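Local atomic coordinates of malonyl CoA-acyl carrier protein transacylase (Synechocystis sp. PCC 6803 substr. Kazusa, PDB entry 4RR5), a protein that catalyses transfer of the malonyl group from malonyl-CoA to holo-acyl carrier protein, giving malonyl-ACP and free CoA for fatty acid biosynthesis. Residues E29-A34 and W40-K45; L22-A27 and G285-L290; E36-S41 and T59-Y64. All blocks are in the same frame, centred on the assembly; numbering follows the deposited sequence.

All three contacts use helix 25-38, on the same side of the chain's centre. Contacts 1 and 3 are closest, about 6 Å between centres: they share W40 and S41, and V42 CG1 of one lies 3.8 Å from C62 SG of the other. Contact 2 sits at the N-terminal end of the helix, its centre about 14 Å from contact 1's, which it touches where L22 CD1 meets Y31 CD2 at 3.7 Å; the centres of contacts 2 and 3 are about 17 Å apart, their nearest atoms about 8 Å. Contacts 1 and 2 lie away from the presumed catalytic residues; in contact 3 the P61 side chain is about 12 Å from that of S88, the active-site serine by similarity.

Contact 1 of 3, residues E29-A34 and W40-K45; sequences EKYQQA and WSVVEK
The ring of Y31 takes a methyl group of V43 on one face: CG2 stands 3.5 Å from the ring centroid and 15° off the normal, a CH-pi contact shifted slightly toward the rim. Y31 CG lies beside the backbone N and anti to the carbonyl carbon (chi1 -81°), which brings the ring over to the valines. V43 holds its methyl beside its own backbone N, with CG1 anti to N (chi1 -175°), and the tyrosine crosses the valine at about a right angle. V42 meets the same ring obliquely, CG1 lying 3.9 Å from Y31 CE1, while its other branch, CG2, touches A34 CB at 4.0 Å. The two V42 branches thus reach residues about one turn apart on helix 25-38. No direct hydrogen bond crosses the contact, but a water donates to Y31 O and accepts from V42 N. S41 N-caps the second helix: its OG accepts a nearly straight bond from E44 N (3.1 Å). The phenol OH is hydrogen-bonded to G18 O. Beyond the pair, helix 56-76 packs on Y31 through I66 and I69 and on A34 through V65, L107 of helix 103-119 also reaches A34, and the loop residue L22 touches both Y31 and V43.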
loop_
_atom_site.group_PDB
_atom_site.type_symbol
_atom_site.label_atom_id
_atom_site.label_comp_id
_atom_site.label_asym_id
_atom_site.label_seq_id
_atom_site.Cartn_x
_atom_site.Cartn_y
_atom_site.Cartn_z
ATOM N N GLU A 29 -3.004 21.916 -7.943
ATOM C CA GLU A 29 -4.399 21.848 -7.545
ATOM C C GLU A 29 -4.647 20.809 -6.441
ATOM O O GLU A 29 -5.096 21.150 -5.347
ATOM C CB GLU A 29 -5.243 21.559 -8.792
ATOM C CG GLU A 29 -6.674 21.115 -8.548
ATOM C CD GLU A 29 -7.373 20.671 -9.835
ATOM O OE1 GLU A 29 -6.855 20.943 -10.944
ATOM O OE2 GLU A 29 -8.451 20.042 -9.740
ATOM N N LYS A 30 -4.325 19.550 -6.702
ATOM C CA LYS A 30 -4.580 18.507 -5.710
ATOM C C LYS A 30 -3.829 18.714 -4.391
ATOM O O LYS A 30 -4.344 18.375 -3.325
ATOM C CB LYS A 30 -4.243 17.139 -6.286
ATOM C CG LYS A 30 -5.219 16.718 -7.321
ATOM C CD LYS A 30 -5.397 15.227 -7.321
ATOM C CE LYS A 30 -6.683 14.887 -8.050
ATOM N NZ LYS A 30 -6.713 15.615 -9.357
ATOM N N TYR A 31 -2.627 19.269 -4.461
ATOM C CA TYR A 31 -1.899 19.616 -3.251
ATOM C C TYR A 31 -2.680 20.616 -2.427
ATOM O O TYR A 31 -2.687 20.528 -1.205
ATOM C CB TYR A 31 -0.508 20.189 -3.572
ATOM C CG TYR A 31 0.546 19.136 -3.862
ATOM C CD1 TYR A 31 0.538 17.918 -3.189
ATOM C CD2 TYR A 31 1.536 19.354 -4.824
ATOM C CE1 TYR A 31 1.495 16.950 -3.456
ATOM C CE2 TYR A 31 2.500 18.388 -5.100
ATOM C CZ TYR A 31 2.476 17.183 -4.413
ATOM O OH TYR A 31 3.420 16.202 -4.683
ATOM N N GLN A 32 -3.329 21.569 -3.096
ATOM C CA GLN A 32 -4.093 22.606 -2.394
ATOM C C GLN A 32 -5.351 22.010 -1.791
ATOM O O GLN A 32 -5.699 22.324 -0.655
ATOM C CB GLN A 32 -4.444 23.771 -3.327
ATOM C CG GLN A 32 -3.292 24.754 -3.533
ATOM C CD GLN A 32 -3.481 25.672 -4.741
ATOM O OE1 GLN A 32 -4.537 25.680 -5.387
ATOM N NE2 GLN A 32 -2.452 26.450 -5.052
ATOM N N GLN A 33 -6.020 21.146 -2.554
ATOM C CA GLN A 33 -7.115 20.340 -2.027
ATOM C C GLN A 33 -6.690 19.529 -0.811
ATOM O O GLN A 33 -7.405 19.494 0.190
ATOM C CB GLN A 33 -7.649 19.383 -3.079
ATOM C CG GLN A 33 -8.293 20.031 -4.260
ATOM C CD GLN A 33 -8.864 18.994 -5.201
ATOM O OE1 GLN A 33 -8.610 19.023 -6.410
ATOM N NE2 GLN A 33 -9.636 18.057 -4.646
ATOM N N ALA A 34 -5.548 18.850 -0.902
ATOM C CA ALA A 34 -5.075 18.073 0.232
ATOM C C ALA A 34 -4.814 18.982 1.424
ATOM O O ALA A 34 -5.073 18.602 2.564
ATOM C CB ALA A 34 -3.826 17.290 -0.121
ATOM N N TRP A 40 -2.695 20.683 6.689
ATOM C CA TRP A 40 -1.259 20.883 6.544
ATOM C C TRP A 40 -0.825 20.518 5.139
ATOM O O TRP A 40 -1.483 19.740 4.455
ATOM C CB TRP A 40 -0.470 20.069 7.581
ATOM C CG TRP A 40 -0.912 18.634 7.780
ATOM C CD1 TRP A 40 -1.819 18.181 8.690
ATOM C CD2 TRP A 40 -0.449 17.475 7.069
ATOM N NE1 TRP A 40 -1.955 16.820 8.591
ATOM C CE2 TRP A 40 -1.132 16.360 7.599
ATOM C CE3 TRP A 40 0.461 17.273 6.024
ATOM C CZ2 TRP A 40 -0.927 15.062 7.131
ATOM C CZ3 TRP A 40 0.667 15.979 5.563
ATOM C CH2 TRP A 40 -0.020 14.892 6.122
ATOM N N SER A 41 0.287 21.095 4.704
ATOM C CA SER A 41 0.753 20.917 3.338
ATOM C C SER A 41 1.493 19.598 3.133
ATOM O O SER A 41 2.455 19.292 3.851
ATOM C CB SER A 41 1.658 22.079 2.950
ATOM O OG SER A 41 2.306 21.816 1.721
ATOM N N VAL A 42 1.055 18.822 2.144
ATOM C CA VAL A 42 1.764 17.589 1.803
ATOM C C VAL A 42 3.165 17.894 1.241
ATOM O O VAL A 42 4.134 17.207 1.574
ATOM C CB VAL A 42 0.948 16.731 0.804
ATOM C CG1 VAL A 42 1.793 15.589 0.222
ATOM C CG2 VAL A 42 -0.293 16.181 1.496
ATOM N N VAL A 43 3.273 18.932 0.418
ATOM C CA VAL A 43 4.564 19.344 -0.129
ATOM C C VAL A 43 5.555 19.657 0.974
ATOM O O VAL A 43 6.675 19.135 0.984
ATOM C CB VAL A 43 4.441 20.587 -1.032
ATOM C CG1 VAL A 43 5.771 20.903 -1.668
ATOM C CG2 VAL A 43 3.428 20.340 -2.098
ATOM N N GLU A 44 5.129 20.495 1.914
ATOM C CA GLU A 44 5.994 20.890 3.020
ATOM C C GLU A 44 6.445 19.680 3.811
ATOM O O GLU A 44 7.619 19.537 4.113
ATOM C CB GLU A 44 5.282 21.893 3.938
ATOM C CG GLU A 44 5.026 23.292 3.315
ATOM C CD GLU A 44 6.299 24.141 3.165
ATOM O OE1 GLU A 44 7.137 24.141 4.090
ATOM O OE2 GLU A 44 6.456 24.811 2.120
ATOM N N LYS A 45 5.507 18.790 4.120
ATOM C CA LYS A 45 5.791 17.624 4.951
ATOM C C LYS A 45 6.733 16.626 4.264
ATOM O O LYS A 45 7.519 15.959 4.921
ATOM C CB LYS A 45 4.472 16.950 5.348
ATOM C CG LYS A 45 4.592 15.783 6.337
ATOM C CD LYS A 45 5.235 16.177 7.665
ATOM C CE LYS A 45 4.512 17.354 8.323
ATOM N NZ LYS A 45 3.073 17.072 8.637
HETATM O O HOH W 1 -0.241 20.134 0.321
#

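Contact 2 of 3, residues L22-A27 and G285-L290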
loop_
_atom_site.group_PDB
_atom_site.type_symbol
_atom_site.label_atom_id
_atom_site.label_comp_id
_atom_site.label_asym_id
_atom_site.label_seq_id
_atom_site.Cartn_x
_atom_site.Cartn_y
_atom_site.Cartn_z
ATOM N N LEU A 22 5.197 19.477 -8.628
ATOM C CA LEU A 22 4.555 20.749 -8.312
ATOM C C LEU A 22 4.465 21.755 -9.480
ATOM O O LEU A 22 3.678 22.695 -9.453
ATOM C CB LEU A 22 5.312 21.371 -7.138
ATOM C CG LEU A 22 4.715 22.576 -6.424
ATOM C CD1 LEU A 22 3.207 22.407 -6.196
ATOM C CD2 LEU A 22 5.466 22.764 -5.093
ATOM N N SER A 23 5.269 21.559 -10.509
ATOM C CA SER A 23 5.198 22.436 -11.658
ATOM C C SER A 23 4.015 22.080 -12.579
ATOM O O SER A 23 3.661 22.858 -13.462
ATOM C CB SER A 23 6.525 22.391 -12.420
ATOM O OG SER A 23 6.865 21.058 -12.772
ATOM N N THR A 24 3.396 20.917 -12.378
ATOM C CA THR A 24 2.181 20.575 -13.124
ATOM C C THR A 24 0.942 21.220 -12.462
ATOM O O THR A 24 0.851 21.325 -11.230
ATOM C CB THR A 24 1.968 19.020 -13.240
ATOM O OG1 THR A 24 1.606 18.463 -11.965
ATOM C CG2 THR A 24 3.229 18.317 -13.749
ATOM N N ALA A 25 0.003 21.665 -13.286
ATOM C CA ALA A 25 -1.239 22.249 -12.789
ATOM C C ALA A 25 -2.035 21.236 -11.965
ATOM O O ALA A 25 -2.598 21.573 -10.915
ATOM C CB ALA A 25 -2.082 22.764 -13.949
ATOM N N ILE A 26 -2.065 19.994 -12.448
ATOM C CA ILE A 26 -2.773 18.902 -11.780
ATOM C C ILE A 26 -2.263 18.698 -10.351
ATOM O O ILE A 26 -3.056 18.648 -9.416
ATOM C CB ILE A 26 -2.661 17.597 -12.600
ATOM C CG1 ILE A 26 -3.766 17.572 -13.666
ATOM C CG2 ILE A 26 -2.715 16.353 -11.683
ATOM C CD1 ILE A 26 -3.572 16.566 -14.789
ATOM N N ALA A 27 -0.945 18.641 -10.178
ATOM C CA ALA A 27 -0.351 18.504 -8.847
ATOM C C ALA A 27 -0.612 19.714 -7.963
ATOM O O ALA A 27 -0.939 19.552 -6.785
ATOM C CB ALA A 27 1.154 18.257 -8.946
ATOM N N GLY A 285 7.428 7.642 -10.434
ATOM C CA GLY A 285 7.297 8.372 -9.187
ATOM C C GLY A 285 7.938 9.746 -9.234
ATOM O O GLY A 285 8.014 10.453 -8.225
ATOM N N GLN A 286 8.421 10.120 -10.411
ATOM C CA GLN A 286 9.012 11.441 -10.627
ATOM C C GLN A 286 8.624 11.951 -11.982
ATOM O O GLN A 286 8.372 11.164 -12.900
ATOM C CB GLN A 286 10.538 11.414 -10.531
ATOM C CG GLN A 286 11.065 11.294 -9.142
ATOM C CD GLN A 286 12.553 11.084 -9.129
ATOM O OE1 GLN A 286 13.151 10.785 -10.165
ATOM N NE2 GLN A 286 13.171 11.258 -7.956
ATOM N N LEU A 287 8.599 13.274 -12.099
ATOM C CA LEU A 287 8.384 13.951 -13.368
ATOM C C LEU A 287 9.297 13.385 -14.472
ATOM O O LEU A 287 8.855 13.169 -15.603
ATOM C CB LEU A 287 8.608 15.456 -13.191
ATOM C CG LEU A 287 7.845 16.330 -14.179
ATOM C CD1 LEU A 287 6.366 15.925 -14.174
ATOM C CD2 LEU A 287 8.016 17.792 -13.818
ATOM N N ASP A 288 10.556 13.114 -14.132
ATOM C CA ASP A 288 11.498 12.564 -15.106
ATOM C C ASP A 288 11.029 11.232 -15.688
ATOM O O ASP A 288 11.240 10.962 -16.872
ATOM C CB ASP A 288 12.883 12.398 -14.479
ATOM C CG ASP A 288 14.002 12.485 -15.511
ATOM O OD1 ASP A 288 13.786 12.067 -16.680
ATOM O OD2 ASP A 288 15.088 12.994 -15.155
ATOM N N ASP A 289 10.395 10.407 -14.856
ATOM C CA ASP A 289 9.806 9.153 -15.311
ATOM C C ASP A 289 8.676 9.428 -16.283
ATOM O O ASP A 289 8.550 8.767 -17.309
ATOM C CB ASP A 289 9.260 8.327 -14.135
ATOM C CG ASP A 289 10.288 8.087 -13.062
ATOM O OD1 ASP A 289 11.446 7.811 -13.417
ATOM O OD2 ASP A 289 9.938 8.177 -11.866
ATOM N N LEU A 290 7.829 10.387 -15.932
ATOM C CA LEU A 290 6.648 10.681 -16.732
ATOM C C LEU A 290 7.035 11.124 -18.133
ATOM O O LEU A 290 6.369 10.791 -19.122
ATOM C CB LEU A 290 5.809 11.768 -16.063
ATOM C CG LEU A 290 4.879 11.348 -14.928
ATOM C CD1 LEU A 290 4.425 12.574 -14.140
ATOM C CD2 LEU A 290 3.689 10.571 -15.487
#
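S23 and T24 face L287 across a wide gap between backbones, the nearest CA atoms, those of T24 and L287, being 9.1 Å apart. Both segments run from a turn into the first residues of a helix, 25-38 on one side and 287-291 on the other, and no hydrogen bond joins them directly. T24 is the N-cap of the first helix: its OG1 accepts from A27 N at 3.1 Å, with an N-H...O angle of 152°, and is hydrogen-bonded to L21 O, just before the segment. Q286 holds the N-cap position of the second. There the turn is gathered by D289, whose OD2 accepts from G285 N at 2.9 Å, on the anti side of the carboxylate and 22° out of its plane, and more weakly from Q286 N. Strand 280-284, an outer strand of the four-stranded parallel sheet, leads into this turn, so the contact brings the C-terminal end of the chain against the start of helix 25-38, the nearest ends of the two segments being 258 positions apart in sequence. L287 supplies the whole second side, one methyl to each partner. CD1 meets T24 CG2 at 4.0 Å, the two side chains sliding past each other in opposite directions; CD2 comes 3.6 Å from S23 OG, a plain van der Waals approach of a methyl to a hydroxyl oxygen. T24 divides its branches between two tasks: chi1 of 71° leaves OG1 for the cap while CG2, anti to the carbonyl carbon, is turned to the leucine. D20 binds the backbone N of L287 through OD2, a second link between the same two regions. L73 of helix 56-76 touches both T24 and L290, whereas S23 is exposed.

Contact 3 of 3, residues E36-S41 and T59-Y64; sequences EILGWS and TQPCLY
P61 packs against L38 and W40 together, offering CB to the leucine and CG to the indole. Its CB lies 3.8 Å from L38 CD2, the leucine crossing it obliquely, while its CG is 3.8 Å from W40 CH2 and 3.9 Å from W40 CZ2. The proline therefore meets the indole at the rim of the six-membered ring, near its plane, and the two side chains cross at about a right angle. C62 approaches a neighbouring part of that rim: SG is 4.0 Å from W40 CZ3, and the line from SG to the centroid of the six-membered ring, 5.2 Å long, is 85° off the normal, an in-plane sulfur-aromatic contact. The indole reaches both residues because chi1 of 45° sets CG between the backbone N and the carbonyl carbon, and one face of it rests over L38 CB at the rim. L38, P61 and C62 form the buried, apolar side, to which V42 of helix 42-46 adds by touching C62. W40 itself is only partly buried; K45 NZ stands over the opposite face from L38 CB, 3.7 Å above the plane and toward the rim, a cation-pi contact. Away from these apolar contacts the chain turns at the exposed G39, which leaves the helix with positive phi (84°), a conformation glycine takes readily, and leads toward S41, the N-cap of the next helix. On the other side, helix 56-76 is kinked at P61, whose N makes no bond to the turn before. In the acyl transferase domain the C-terminal end of helix 25-38 and the turn after it thus pack on the kinked N-terminal part of helix 56-76, with the P61 side chain about 12 Å from that of S88, the active-site serine by similarity.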
loop_
_atom_site.group_PDB
_atom_site.type_symbol
_atom_site.label_atom_id
_atom_site.label_comp_id
_atom_site.label_asym_id
_atom_site.label_seq_id
_atom_site.Cartn_x
_atom_site.Cartn_y
_atom_site.Cartn_z
ATOM N N GLU A 36 -6.310 21.885 2.322
ATOM C CA GLU A 36 -7.559 22.269 2.987
ATOM C C GLU A 36 -8.179 21.099 3.742
ATOM O O GLU A 36 -8.669 21.279 4.846
ATOM C CB GLU A 36 -8.584 22.832 1.993
ATOM C CG GLU A 36 -8.640 22.083 0.681
ATOM C CD GLU A 36 -9.975 22.184 -0.049
ATOM O OE1 GLU A 36 -10.772 21.215 0.034
ATOM O OE2 GLU A 36 -10.213 23.215 -0.722
ATOM N N ILE A 37 -8.153 19.905 3.156
ATOM C CA ILE A 37 -8.694 18.706 3.803
ATOM C C ILE A 37 -7.890 18.263 5.035
ATOM O O ILE A 37 -8.454 17.847 6.046
ATOM C CB ILE A 37 -8.751 17.537 2.803
ATOM C CG1 ILE A 37 -9.758 17.839 1.697
ATOM C CG2 ILE A 37 -9.094 16.220 3.498
ATOM C CD1 ILE A 37 -9.563 16.973 0.468
ATOM N N LEU A 38 -6.569 18.342 4.945
ATOM C CA LEU A 38 -5.709 17.799 5.995
ATOM C C LEU A 38 -5.346 18.823 7.055
ATOM O O LEU A 38 -5.022 18.463 8.179
ATOM C CB LEU A 38 -4.411 17.252 5.402
ATOM C CG LEU A 38 -4.401 15.981 4.569
ATOM C CD1 LEU A 38 -3.098 15.940 3.820
ATOM C CD2 LEU A 38 -4.517 14.767 5.467
ATOM N N GLY A 39 -5.351 20.095 6.680
ATOM C CA GLY A 39 -4.907 21.144 7.576
ATOM C C GLY A 39 -3.403 21.357 7.592
ATOM O O GLY A 39 -2.886 22.119 8.413
ATOM N N TRP A 40 -2.695 20.683 6.689
ATOM C CA TRP A 40 -1.259 20.883 6.544
ATOM C C TRP A 40 -0.825 20.518 5.139
ATOM O O TRP A 40 -1.483 19.740 4.455
ATOM C CB TRP A 40 -0.470 20.069 7.581
ATOM C CG TRP A 40 -0.912 18.634 7.780
ATOM C CD1 TRP A 40 -1.819 18.181 8.690
ATOM C CD2 TRP A 40 -0.449 17.475 7.069
ATOM N NE1 TRP A 40 -1.955 16.820 8.591
ATOM C CE2 TRP A 40 -1.132 16.360 7.599
ATOM C CE3 TRP A 40 0.461 17.273 6.024
ATOM C CZ2 TRP A 40 -0.927 15.062 7.131
ATOM C CZ3 TRP A 40 0.667 15.979 5.563
ATOM C CH2 TRP A 40 -0.020 14.892 6.122
ATOM N N SER A 41 0.287 21.095 4.704
ATOM C CA SER A 41 0.753 20.917 3.338
ATOM C C SER A 41 1.493 19.598 3.133
ATOM O O SER A 41 2.455 19.292 3.851
ATOM C CB SER A 41 1.658 22.079 2.950
ATOM O OG SER A 41 2.306 21.816 1.721
ATOM N N THR A 59 2.888 9.733 6.558
ATOM C CA THR A 59 3.225 8.946 5.386
ATOM C C THR A 59 2.008 8.559 4.557
ATOM O O THR A 59 2.030 8.660 3.327
ATOM C CB THR A 59 3.946 7.664 5.768
ATOM O OG1 THR A 59 4.964 7.953 6.738
ATOM C CG2 THR A 59 4.554 7.020 4.528
ATOM N N GLN A 60 0.946 8.112 5.217
ATOM C CA GLN A 60 -0.155 7.562 4.455
ATOM C C GLN A 60 -0.835 8.649 3.614
ATOM O O GLN A 60 -0.925 8.502 2.395
ATOM C CB GLN A 60 -1.150 6.827 5.364
ATOM C CG GLN A 60 -0.554 5.596 6.019
ATOM C CD GLN A 60 -1.620 4.669 6.571
ATOM O OE1 GLN A 60 -2.715 4.561 6.014
ATOM N NE2 GLN A 60 -1.315 4.007 7.674
ATOM N N PRO A 61 -1.288 9.753 4.233
ATOM C CA PRO A 61 -1.906 10.723 3.316
ATOM C C PRO A 61 -0.904 11.333 2.318
ATOM O O PRO A 61 -1.302 11.679 1.199
ATOM C CB PRO A 61 -2.478 11.791 4.261
ATOM C CG PRO A 61 -1.779 11.598 5.554
ATOM C CD PRO A 61 -1.414 10.157 5.645
ATOM N N CYS A 62 0.365 11.451 2.702
ATOM C CA CYS A 62 1.370 11.909 1.745
ATOM C C CYS A 62 1.485 10.971 0.529
ATOM O O CYS A 62 1.463 11.435 -0.621
ATOM C CB CYS A 62 2.732 12.062 2.417
ATOM S SG CYS A 62 2.929 13.621 3.299
ATOM N N LEU A 63 1.606 9.664 0.774
ATOM C CA LEU A 63 1.716 8.702 -0.319
ATOM C C LEU A 63 0.447 8.677 -1.167
ATOM O O LEU A 63 0.515 8.573 -2.389
ATOM C CB LEU A 63 2.003 7.301 0.216
ATOM C CG LEU A 63 3.428 7.025 0.671
ATOM C CD1 LEU A 63 3.528 5.628 1.263
ATOM C CD2 LEU A 63 4.402 7.189 -0.489
ATOM N N TYR A 64 -0.711 8.779 -0.520
ATOM C CA TYR A 64 -1.965 8.762 -1.251
ATOM C C TYR A 64 -2.094 9.973 -2.171
ATOM O O TYR A 64 -2.496 9.843 -3.319
ATOM C CB TYR A 64 -3.161 8.703 -0.293
ATOM C CG TYR A 64 -4.508 8.938 -0.973
ATOM C CD1 TYR A 64 -5.025 10.225 -1.129
ATOM C CD2 TYR A 64 -5.266 7.869 -1.450
ATOM C CE1 TYR A 64 -6.247 10.445 -1.736
ATOM C CE2 TYR A 64 -6.495 8.078 -2.059
ATOM C CZ TYR A 64 -6.976 9.374 -2.198
ATOM O OH TYR A 64 -8.193 9.590 -2.792
#